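Local coordinates for SUMO-1 cysteine protease S273R (African swine fever virus pig/Kenya/KEN-50/1950, PDB 6LJ9), which probably cleaves the viral polyprotein precursors pp220 and pp62 as a SUMO-1 protease-like cysteine protease, maturing them into core-shell proteins, at residues K106-E118 / T152-G164. Residues are numbered along the deposited sequence; the frame is centred on the assembly and turned at random.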
ATOM      1  N   LYS B 106       3.370  -3.854   2.039  1.00 28.22           N
ATOM      2  CA  LYS B 106       4.670  -3.733   1.387  1.00 23.30           C
ATOM      3  C   LYS B 106       5.757  -3.306   2.365  1.00 26.75           C
ATOM      4  O   LYS B 106       6.772  -2.736   1.953  1.00 30.41           O
ATOM      5  CB  LYS B 106       4.594  -2.755   0.212  1.00 24.48           C
ATOM      6  CG  LYS B 106       3.716  -3.227  -0.937  1.00 35.98           C
ATOM      7  CD  LYS B 106       3.946  -2.393  -2.191  1.00 48.31           C
ATOM      8  CE  LYS B 106       3.072  -2.866  -3.344  1.00 47.61           C
ATOM      9  NZ  LYS B 106       1.624  -2.638  -3.083  1.00 48.24           N
ATOM     10  N   PHE B 107       5.561  -3.573   3.653  1.00 20.63           N
ATOM     11  CA  PHE B 107       6.486  -3.174   4.704  1.00 16.67           C
ATOM     12  C   PHE B 107       7.170  -4.408   5.275  1.00 18.18           C
ATOM     13  O   PHE B 107       6.501  -5.381   5.640  1.00 20.90           O
ATOM     14  CB  PHE B 107       5.747  -2.410   5.807  1.00 13.96           C
ATOM     15  CG  PHE B 107       6.558  -2.205   7.052  1.00 12.74           C
ATOM     16  CD1 PHE B 107       7.671  -1.382   7.042  1.00 20.21           C
ATOM     17  CD2 PHE B 107       6.198  -2.826   8.239  1.00 16.77           C
ATOM     18  CE1 PHE B 107       8.417  -1.188   8.189  1.00 14.55           C
ATOM     19  CE2 PHE B 107       6.940  -2.636   9.389  1.00 16.73           C
ATOM     20  CZ  PHE B 107       8.051  -1.815   9.364  1.00 17.08           C
ATOM     21  N   PHE B 108       8.498  -4.365   5.349  1.00 21.49           N
ATOM     22  CA  PHE B 108       9.293  -5.471   5.869  1.00 21.79           C
ATOM     23  C   PHE B 108       9.719  -5.126   7.292  1.00 27.23           C
ATOM     24  O   PHE B 108      10.468  -4.168   7.509  1.00 20.36           O
ATOM     25  CB  PHE B 108      10.507  -5.737   4.980  1.00 16.29           C
ATOM     26  CG  PHE B 108      11.244  -7.004   5.321  1.00 16.04           C
ATOM     27  CD1 PHE B 108      12.187  -7.023   6.335  1.00 14.54           C
ATOM     28  CD2 PHE B 108      10.998  -8.174   4.621  1.00 12.33           C
ATOM     29  CE1 PHE B 108      12.867  -8.184   6.652  1.00 17.11           C
ATOM     30  CE2 PHE B 108      11.677  -9.340   4.931  1.00 22.85           C
ATOM     31  CZ  PHE B 108      12.612  -9.344   5.949  1.00 14.58           C
ATOM     32  N   ASN B 109       9.242  -5.906   8.257  1.00 28.25           N
ATOM     33  CA  ASN B 109       9.609  -5.718   9.652  1.00 30.89           C
ATOM     34  C   ASN B 109      10.778  -6.637   9.986  1.00 26.47           C
ATOM     35  O   ASN B 109      10.724  -7.841   9.716  1.00 36.14           O
ATOM     36  CB  ASN B 109       8.416  -5.997  10.566  1.00 21.44           C
ATOM     37  CG  ASN B 109       7.782  -7.344  10.297  1.00 32.88           C
ATOM     38  OD1 ASN B 109       7.230  -7.580   9.223  1.00 34.78           O
ATOM     39  ND2 ASN B 109       7.857  -8.240  11.275  1.00 26.96           N
ATOM     40  N   CYS B 110      11.835  -6.068  10.554  1.00 30.53           N
ATOM     41  CA  CYS B 110      13.041  -6.842  10.804  1.00 43.57           C
ATOM     42  C   CYS B 110      12.773  -7.890  11.884  1.00 50.71           C
ATOM     43  O   CYS B 110      11.980  -7.645  12.800  1.00 49.49           O
ATOM     44  CB  CYS B 110      14.185  -5.921  11.231  1.00 51.37           C
ATOM     45  SG  CYS B 110      13.878  -5.007  12.750  1.00 80.27           S
ATOM     46  N   PRO B 111      13.398  -9.076  11.802  1.00 65.97           N
ATOM     47  CA  PRO B 111      13.128 -10.117  12.806  1.00 61.08           C
ATOM     48  C   PRO B 111      13.625  -9.755  14.198  1.00 78.43           C
ATOM     49  O   PRO B 111      14.226  -8.696  14.406  1.00 68.36           O
ATOM     50  CB  PRO B 111      13.866 -11.344  12.252  1.00 45.69           C
ATOM     51  CG  PRO B 111      14.010 -11.087  10.800  1.00 62.41           C
ATOM     52  CD  PRO B 111      14.180  -9.595  10.669  1.00 73.17           C
ATOM     53  N   PHE B 112      13.382 -10.647  15.161  1.00 97.87           N
ATOM     54  CA  PHE B 112      13.720 -10.352  16.549  1.00109.08           C
ATOM     55  C   PHE B 112      15.220 -10.463  16.800  1.00120.12           C
ATOM     56  O   PHE B 112      15.766  -9.713  17.617  1.00120.48           O
ATOM     57  CB  PHE B 112      12.950 -11.289  17.483  1.00104.62           C
ATOM     58  CG  PHE B 112      13.060 -10.935  18.944  1.00100.58           C
ATOM     59  CD1 PHE B 112      14.094 -11.436  19.719  1.00101.92           C
ATOM     60  CD2 PHE B 112      12.116 -10.118  19.546  1.00 95.87           C
ATOM     61  CE1 PHE B 112      14.195 -11.115  21.062  1.00 99.24           C
ATOM     62  CE2 PHE B 112      12.211  -9.793  20.888  1.00100.95           C
ATOM     63  CZ  PHE B 112      13.251 -10.294  21.646  1.00102.37           C
ATOM     64  N   SER B 113      15.901 -11.381  16.110  1.00128.69           N
ATOM     65  CA  SER B 113      17.322 -11.594  16.369  1.00134.88           C
ATOM     66  C   SER B 113      18.163 -10.454  15.806  1.00138.55           C
ATOM     67  O   SER B 113      19.077  -9.956  16.473  1.00140.68           O
ATOM     68  CB  SER B 113      17.765 -12.933  15.781  1.00133.33           C
ATOM     69  OG  SER B 113      19.112 -13.217  16.120  1.00132.96           O
ATOM     70  N   MET B 114      17.871 -10.029  14.577  1.00137.52           N
ATOM     71  CA  MET B 114      18.618  -8.947  13.950  1.00137.71           C
ATOM     72  C   MET B 114      18.047  -7.588  14.334  1.00131.97           C
ATOM     73  O   MET B 114      18.115  -6.637  13.547  1.00128.54           O
ATOM     74  CB  MET B 114      18.616  -9.090  12.427  1.00141.40           C
ATOM     75  CG  MET B 114      19.403 -10.269  11.895  1.00141.03           C
ATOM     76  SD  MET B 114      19.677 -10.111  10.120  1.00139.83           S
ATOM     77  CE  MET B 114      18.033  -9.656   9.573  1.00135.82           C
ATOM     78  N   MET B 115      17.488  -7.482  15.537  1.00133.76           N
ATOM     79  CA  MET B 115      16.826  -6.247  15.946  1.00138.89           C
ATOM     80  C   MET B 115      17.796  -5.277  16.617  1.00154.34           C
ATOM     81  O   MET B 115      18.004  -4.164  16.126  1.00156.60           O
ATOM     82  CB  MET B 115      15.652  -6.564  16.878  1.00124.33           C
ATOM     83  CG  MET B 115      14.750  -5.371  17.131  1.00108.85           C
ATOM     84  SD  MET B 115      13.633  -5.625  18.517  1.00 91.45           S
ATOM     85  CE  MET B 115      12.810  -7.112  17.974  1.00 93.40           C
ATOM     86  N   ASP B 116      18.401  -5.688  17.737  1.00162.84           N
ATOM     87  CA  ASP B 116      19.217  -4.802  18.571  1.00166.91           C
ATOM     88  C   ASP B 116      20.607  -5.415  18.756  1.00155.10           C
ATOM     89  O   ASP B 116      20.988  -5.780  19.870  1.00158.63           O
ATOM     90  CB  ASP B 116      18.550  -4.557  19.927  1.00182.01           C
ATOM     91  CG  ASP B 116      17.051  -4.389  19.822  1.00193.97           C
ATOM     92  OD1 ASP B 116      16.596  -3.656  18.925  1.00198.15           O
ATOM     93  OD2 ASP B 116      16.325  -4.990  20.642  1.00197.84           O
ATOM     94  N   PHE B 117      21.377  -5.508  17.674  1.00138.84           N
ATOM     95  CA  PHE B 117      22.704  -6.100  17.779  1.00126.66           C
ATOM     96  C   PHE B 117      23.641  -5.524  16.728  1.00108.48           C
ATOM     97  O   PHE B 117      23.279  -5.411  15.553  1.00 87.93           O
ATOM     98  CB  PHE B 117      22.642  -7.625  17.647  1.00132.79           C
ATOM     99  CG  PHE B 117      22.279  -8.323  18.925  1.00135.83           C
ATOM    100  CD1 PHE B 117      23.216  -8.475  19.932  1.00133.55           C
ATOM    101  CD2 PHE B 117      21.002  -8.820  19.124  1.00135.53           C
ATOM    102  CE1 PHE B 117      22.892  -9.113  21.112  1.00131.96           C
ATOM    103  CE2 PHE B 117      20.668  -9.460  20.304  1.00134.11           C
ATOM    104  CZ  PHE B 117      21.616  -9.606  21.299  1.00133.87           C
ATOM    105  N   GLU B 118      24.844  -5.156  17.173  1.00123.80           N
ATOM    106  CA  GLU B 118      25.935  -4.821  16.268  1.00127.32           C
ATOM    107  C   GLU B 118      26.419  -6.040  15.494  1.00126.28           C
ATOM    108  O   GLU B 118      26.963  -5.893  14.394  1.00129.60           O
ATOM    109  CB  GLU B 118      27.080  -4.196  17.073  1.00134.53           C
ATOM    110  CG  GLU B 118      28.387  -3.994  16.327  1.00144.06           C
ATOM    111  CD  GLU B 118      29.499  -3.492  17.232  1.00149.42           C
ATOM    112  OE1 GLU B 118      29.227  -3.210  18.418  1.00149.45           O
ATOM    113  OE2 GLU B 118      30.649  -3.384  16.757  1.00149.17           O
ATOM    114  N   THR B 152       9.485  -0.984   1.596  1.00 18.14           N
ATOM    115  CA  THR B 152       9.850  -0.270   2.810  1.00 12.38           C
ATOM    116  C   THR B 152      10.414  -1.260   3.819  1.00 19.52           C
ATOM    117  O   THR B 152       9.971  -2.408   3.902  1.00 23.63           O
ATOM    118  CB  THR B 152       8.663   0.484   3.436  1.00 20.60           C
ATOM    119  OG1 THR B 152       7.520  -0.379   3.502  1.00 23.71           O
ATOM    120  CG2 THR B 152       8.319   1.722   2.624  1.00 17.90           C
ATOM    121  N   PHE B 153      11.401  -0.797   4.582  1.00 25.60           N
ATOM    122  CA  PHE B 153      12.079  -1.605   5.585  1.00 19.47           C
ATOM    123  C   PHE B 153      12.170  -0.811   6.878  1.00 22.11           C
ATOM    124  O   PHE B 153      12.514   0.375   6.861  1.00 24.77           O
ATOM    125  CB  PHE B 153      13.480  -2.017   5.103  1.00 25.69           C
ATOM    126  CG  PHE B 153      14.259  -2.826   6.101  1.00 19.69           C
ATOM    127  CD1 PHE B 153      15.106  -2.206   7.008  1.00 26.00           C
ATOM    128  CD2 PHE B 153      14.161  -4.206   6.123  1.00 26.20           C
ATOM    129  CE1 PHE B 153      15.828  -2.947   7.923  1.00 24.66           C
ATOM    130  CE2 PHE B 153      14.882  -4.952   7.037  1.00 27.52           C
ATOM    131  CZ  PHE B 153      15.716  -4.322   7.937  1.00 17.49           C
ATOM    132  N   GLY B 154      11.860  -1.463   7.995  1.00 22.55           N
ATOM    133  CA  GLY B 154      11.861  -0.783   9.274  1.00 14.76           C
ATOM    134  C   GLY B 154      12.455  -1.603  10.400  1.00 22.43           C
ATOM    135  O   GLY B 154      12.218  -2.811  10.489  1.00 26.50           O
ATOM    136  N   CYS B 155      13.224  -0.955  11.269  1.00 22.62           N
ATOM    137  CA  CYS B 155      13.845  -1.649  12.386  1.00 17.05           C
ATOM    138  C   CYS B 155      14.158  -0.644  13.484  1.00 29.30           C
ATOM    139  O   CYS B 155      14.499   0.509  13.210  1.00 32.93           O
ATOM    140  CB  CYS B 155      15.117  -2.383  11.949  1.00 34.31           C
ATOM    141  SG  CYS B 155      15.518  -3.826  12.952  1.00 75.92           S
ATOM    142  N   VAL B 156      14.028  -1.098  14.727  1.00 17.20           N
ATOM    143  CA  VAL B 156      14.373  -0.317  15.909  1.00 16.86           C
ATOM    144  C   VAL B 156      15.453  -1.075  16.663  1.00 23.91           C
ATOM    145  O   VAL B 156      15.290  -2.265  16.955  1.00 27.40           O
ATOM    146  CB  VAL B 156      13.149  -0.073  16.811  1.00 22.43           C
ATOM    147  CG1 VAL B 156      13.543   0.744  18.030  1.00 20.32           C
ATOM    148  CG2 VAL B 156      12.039   0.614  16.032  1.00 16.83           C
ATOM    149  N   LEU B 157      16.553  -0.394  16.978  1.00 22.32           N
ATOM    150  CA  LEU B 157      17.698  -1.036  17.604  1.00 29.72           C
ATOM    151  C   LEU B 157      18.144  -0.254  18.833  1.00 35.73           C
ATOM    152  O   LEU B 157      17.842   0.932  18.990  1.00 37.54           O
ATOM    153  CB  LEU B 157      18.868  -1.184  16.621  1.00 36.25           C
ATOM    154  CG  LEU B 157      19.426   0.078  15.967  1.00 43.40           C
ATOM    155  CD1 LEU B 157      20.791   0.422  16.546  1.00 53.59           C
ATOM    156  CD2 LEU B 157      19.507  -0.105  14.464  1.00 44.74           C
ATOM    157  N   ASN B 158      18.874  -0.947  19.703  1.00 34.05           N
ATOM    158  CA  ASN B 158      19.372  -0.387  20.953  1.00 37.74           C
ATOM    159  C   ASN B 158      20.843  -0.030  20.780  1.00 41.90           C
ATOM    160  O   ASN B 158      21.654  -0.886  20.413  1.00 48.37           O
ATOM    161  CB  ASN B 158      19.190  -1.385  22.098  1.00 47.92           C
ATOM    162  CG  ASN B 158      19.413  -0.761  23.462  1.00 54.99           C
ATOM    163  OD1 ASN B 158      19.980   0.325  23.579  1.00 62.60           O
ATOM    164  ND2 ASN B 158      18.970  -1.453  24.505  1.00 51.68           N
ATOM    165  N   THR B 159      21.184   1.230  21.049  1.00 50.71           N
ATOM    166  CA  THR B 159      22.553   1.713  20.932  1.00 50.36           C
ATOM    167  C   THR B 159      23.369   1.494  22.200  1.00 52.88           C
ATOM    168  O   THR B 159      24.438   2.095  22.344  1.00 53.31           O
ATOM    169  CB  THR B 159      22.564   3.200  20.571  1.00 59.00           C
ATOM    170  OG1 THR B 159      21.888   3.948  21.589  1.00 56.87           O
ATOM    171  CG2 THR B 159      21.875   3.429  19.237  1.00 63.85           C
ATOM    172  N   ASP B 160      22.893   0.647  23.116  1.00 68.20           N
ATOM    173  CA  ASP B 160      23.609   0.422  24.366  1.00 86.51           C
ATOM    174  C   ASP B 160      24.934  -0.299  24.155  1.00100.58           C
ATOM    175  O   ASP B 160      25.802  -0.238  25.032  1.00106.19           O
ATOM    176  CB  ASP B 160      22.731  -0.368  25.337  1.00 95.72           C
ATOM    177  CG  ASP B 160      23.202  -0.258  26.775  1.00 99.42           C
ATOM    178  OD1 ASP B 160      24.080   0.584  27.054  1.00 94.54           O
ATOM    179  OD2 ASP B 160      22.691  -1.015  27.626  1.00101.84           O
ATOM    180  N   PHE B 161      25.112  -0.980  23.019  1.00111.53           N
ATOM    181  CA  PHE B 161      26.392  -1.632  22.750  1.00121.55           C
ATOM    182  C   PHE B 161      27.515  -0.606  22.650  1.00125.38           C
ATOM    183  O   PHE B 161      28.605  -0.811  23.196  1.00129.46           O
ATOM    184  CB  PHE B 161      26.305  -2.479  21.478  1.00125.21           C
ATOM    185  CG  PHE B 161      25.982  -1.696  20.236  1.00129.70           C
ATOM    186  CD1 PHE B 161      26.991  -1.246  19.400  1.00130.59           C
ATOM    187  CD2 PHE B 161      24.667  -1.424  19.894  1.00127.48           C
ATOM    188  CE1 PHE B 161      26.697  -0.529  18.256  1.00125.89           C
ATOM    189  CE2 PHE B 161      24.366  -0.709  18.751  1.00123.09           C
ATOM    190  CZ  PHE B 161      25.383  -0.261  17.930  1.00122.73           C
ATOM    191  N   SER B 162      27.267   0.507  21.963  1.00119.96           N
ATOM    192  CA  SER B 162      28.165   1.647  22.054  1.00117.10           C
ATOM    193  C   SER B 162      27.985   2.308  23.414  1.00135.44           C
ATOM    194  O   SER B 162      26.864   2.407  23.924  1.00140.08           O
ATOM    195  CB  SER B 162      27.888   2.642  20.926  1.00 98.68           C
ATOM    196  OG  SER B 162      28.889   3.644  20.870  1.00 90.21           O
ATOM    197  N   THR B 163      29.095   2.745  24.008  1.00146.87           N
ATOM    198  CA  THR B 163      29.078   3.164  25.405  1.00153.08           C
ATOM    199  C   THR B 163      28.069   4.285  25.632  1.00144.84           C
ATOM    200  O   THR B 163      27.977   5.232  24.846  1.00149.88           O
ATOM    201  CB  THR B 163      30.478   3.596  25.850  1.00166.17           C
ATOM    202  OG1 THR B 163      30.445   3.988  27.229  1.00171.39           O
ATOM    203  CG2 THR B 163      30.998   4.755  25.003  1.00168.08           C
ATOM    204  N   GLY B 164      27.290   4.153  26.701  1.00131.51           N
ATOM    205  CA  GLY B 164      26.251   5.119  27.005  1.00122.35           C
ATOM    206  C   GLY B 164      25.594   4.773  28.321  1.00115.19           C
ATOM    207  O   GLY B 164      25.909   3.760  28.952  1.00106.04           O
TER
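Phe107, Phe108 and Asn109 pair in parallel with Thr152, Phe153 and Gly154, adding the outermost strand 107-109 to 152-158 in the mixed sheet of this Ulp1-like catalytic domain of peptidase family C63. The backbone bonds alternate from Phe108 N to Thr152 O, Gly154 N to Phe108 O and Cys110 N to Gly154 O. At the strand's start Lys106 O accepts twice, from Thr152 N and, at 2.9 Å, from Thr152 OG1, which lies above the carbonyl plane.

On one face of the pair, the Phe107 ring, its CG anti to the backbone N (chi1 168°), leans toward strand 152-158 and puts CE1 3.5 Å from Gly154 N, while Thr152 OG1 sits at the ring edge; Leu244 of helix 232-244, which begins with the probable nucleophile Cys232, touches both side chains. On the other, Phe108 and Phe153 point the same way with their rings meeting rim to rim, planes 18° apart and CD1 of Phe108 3.4 Å from CD2 of Phe153.

Just beyond the pairing, the Cys110–Cys155 disulfide (SG to SG 2.0 Å, chi3 85°) ties the departing chain to strand 152-158. After a type I turn at 112-115 that chain returns beside Leu157 and Asn158; Asn158 OD1 accepts from Asp160 N in an Asx turn and also from the backbone N of His168, a probable active-site residue. Farther along, in a less ordered region, Glu118 CB lies over one face of the Phe161 ring, 4.0 Å from its centroid.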